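Local coordinates for perosamine synthetase (Caulobacter crescentus, PDB 3BN1), which catalyses the pyridoxal phosphate-dependent transfer of an amino group from L-glutamate to GDP-4-keto-6-deoxy-D-mannose, giving GDP-perosamine for the bacterial O-antigen, at residues V83-Y88 with H321-M326. Numbering follows the deposited sequence.
With AKG (2-oxoglutaric acid), chain G.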
# COMPACT_ATOMS: atom_id res chain seq x y z
N VAL A 83 -16.08 -14.93 -8.16
CA VAL A 83 -14.77 -14.67 -8.77
C VAL A 83 -14.35 -15.91 -9.57
O VAL A 83 -14.60 -17.03 -9.12
CB VAL A 83 -13.75 -14.50 -7.63
CG1 VAL A 83 -12.37 -14.12 -8.14
CG2 VAL A 83 -14.26 -13.53 -6.60
N PRO A 84 -13.76 -15.73 -10.77
CA PRO A 84 -13.29 -16.89 -11.53
C PRO A 84 -12.13 -17.57 -10.80
O PRO A 84 -11.30 -16.91 -10.17
CB PRO A 84 -12.83 -16.30 -12.86
CG PRO A 84 -12.69 -14.82 -12.64
CD PRO A 84 -13.61 -14.46 -11.51
N SER A 85 -12.09 -18.89 -10.82
CA SER A 85 -10.97 -19.64 -10.23
C SER A 85 -9.72 -19.28 -11.01
O SER A 85 -8.66 -19.11 -10.42
CB SER A 85 -11.15 -21.15 -10.32
OG SER A 85 -10.22 -21.84 -9.50
N LEU A 86 -9.86 -19.13 -12.34
CA LEU A 86 -8.72 -18.72 -13.20
C LEU A 86 -8.50 -17.22 -13.19
O LEU A 86 -9.17 -16.47 -13.93
CB LEU A 86 -8.90 -19.17 -14.65
CG LEU A 86 -7.58 -19.12 -15.48
CD1 LEU A 86 -6.60 -20.21 -15.00
CD2 LEU A 86 -7.84 -19.35 -16.97
N THR A 87 -7.55 -16.79 -12.36
CA THR A 87 -7.21 -15.35 -12.18
C THR A 87 -5.95 -15.25 -11.31
O THR A 87 -5.50 -16.26 -10.71
CB THR A 87 -8.36 -14.52 -11.53
OG1 THR A 87 -7.98 -13.13 -11.46
CG2 THR A 87 -8.69 -14.97 -10.11
N TYR A 88 -5.48 -14.03 -11.16
CA TYR A 88 -4.38 -13.73 -10.27
C TYR A 88 -5.01 -13.70 -8.86
O TYR A 88 -6.13 -13.25 -8.64
CB TYR A 88 -3.75 -12.38 -10.62
CG TYR A 88 -2.64 -12.12 -9.65
CD1 TYR A 88 -1.54 -12.98 -9.57
CD2 TYR A 88 -2.74 -11.03 -8.76
CE1 TYR A 88 -0.51 -12.71 -8.72
CE2 TYR A 88 -1.73 -10.76 -7.91
CZ TYR A 88 -0.67 -11.62 -7.85
OH TYR A 88 0.30 -11.37 -6.92
N HIS A 321 -2.44 -20.36 -11.95
CA HIS A 321 -2.96 -21.63 -11.41
C HIS A 321 -4.32 -21.31 -10.89
O HIS A 321 -4.46 -20.32 -10.17
CB HIS A 321 -2.14 -22.15 -10.20
CG HIS A 321 -0.71 -22.43 -10.52
ND1 HIS A 321 -0.32 -22.96 -11.73
CD2 HIS A 321 0.42 -22.20 -9.82
CE1 HIS A 321 1.00 -23.04 -11.77
NE2 HIS A 321 1.47 -22.60 -10.61
N PRO A 322 -5.30 -22.18 -11.17
CA PRO A 322 -6.63 -21.93 -10.65
C PRO A 322 -6.55 -21.82 -9.11
O PRO A 322 -5.83 -22.57 -8.45
CB PRO A 322 -7.39 -23.19 -11.10
CG PRO A 322 -6.77 -23.58 -12.40
CD PRO A 322 -5.28 -23.27 -12.18
N MET A 323 -7.35 -20.93 -8.54
CA MET A 323 -7.30 -20.74 -7.08
C MET A 323 -7.50 -22.03 -6.32
O MET A 323 -6.91 -22.28 -5.27
CB MET A 323 -8.52 -19.93 -6.63
CG MET A 323 -8.56 -18.52 -7.23
SD MET A 323 -7.24 -17.42 -6.69
CE MET A 323 -5.76 -18.09 -7.80
N HIS A 324 -8.52 -22.75 -6.76
CA HIS A 324 -8.95 -23.94 -6.02
C HIS A 324 -7.87 -25.01 -5.99
O HIS A 324 -8.05 -26.06 -5.39
CB HIS A 324 -10.38 -24.45 -6.54
CG HIS A 324 -10.34 -25.11 -7.89
ND1 HIS A 324 -10.06 -24.41 -9.04
CD2 HIS A 324 -10.43 -26.42 -8.25
CE1 HIS A 324 -10.02 -25.25 -10.07
NE2 HIS A 324 -10.24 -26.47 -9.62
N ILE A 325 -6.77 -24.80 -6.71
CA ILE A 325 -5.78 -25.87 -6.69
C ILE A 325 -4.62 -25.41 -5.83
O ILE A 325 -3.66 -26.13 -5.69
CB ILE A 325 -5.24 -26.40 -8.04
CG1 ILE A 325 -4.33 -25.38 -8.70
CG2 ILE A 325 -6.35 -26.70 -8.99
CD1 ILE A 325 -3.53 -25.92 -9.96
N MET A 326 -4.71 -24.23 -5.24
CA MET A 326 -3.62 -23.82 -4.38
C MET A 326 -4.09 -23.83 -2.93
O MET A 326 -5.27 -23.69 -2.71
CB MET A 326 -3.03 -22.48 -4.81
CG MET A 326 -2.32 -22.59 -6.13
SD MET A 326 -1.55 -21.07 -6.57
CE MET A 326 -2.94 -19.99 -6.84
C1 AKG G . 2.09 -11.08 -12.54
O1 AKG G . 3.14 -11.65 -12.15
O2 AKG G . 1.64 -11.26 -13.70
C2 AKG G . 1.37 -10.16 -11.63
O5 AKG G . 0.42 -9.52 -12.05
C3 AKG G . 1.83 -10.10 -10.19
C4 AKG G . 1.13 -8.99 -9.43
C5 AKG G . 1.92 -8.68 -8.19
O3 AKG G . 1.45 -7.82 -7.40
O4 AKG G . 3.09 -9.37 -7.92
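In this aminotransferase fold, the loop leaving strand 80-84 runs to the 2-oxoglutarate pocket, and Ser85 at its start meets the short 3-10 turn 323-325. Ser85 binds that turn with both its oxygens. Its carbonyl O accepts from Met323 N at 2.9 Å. The bond is fairly straight, 161° at the hydrogen, with the donor above the carbonyl plane. The same oxygen has Pro322 CA beside it, in a CA-H...O contact of 3.5 Å. The hydroxyl, OG, goes to His324. With OG anti to the backbone N (chi1 -168°), the hydroxyl meets the edge of the His324 ring in its plane, 2.6 Å from ND1. Either atom could donate this hydrogen bond. At the other ring nitrogen, NE2 is hydrogen-bonded to Glu341, so the imidazole is held at both nitrogens and its rotation is fixed. The nearby carboxylate may favour a proton on NE2.

The Met323 side chain is not extended: chi3 is 78°, and its CE comes to 3.4 Å from Thr87 O. Leu86 CD1 touches Pro322 CG more loosely, at 4.3 Å. Two residues beyond Leu86, Tyr88 lies in the ligand pocket. One face of its ring lies against 2-oxoglutarate, and Tyr88 OH is 3.4 Å from the ligand's C5. Hydrogen bonds to the ligand come from Arg233 and Gln215 of the second subunit.

The contact joins the seven-stranded sheet to the loop between strand 317-318 and helix 338-346. Leu104 of the edge strand 101-105 touches Ser85, Met323 and His324. Met323 also packs on Ala92 of helix 90-98, while Leu86 rests on Ala340 and Cys343 of helix 338-346.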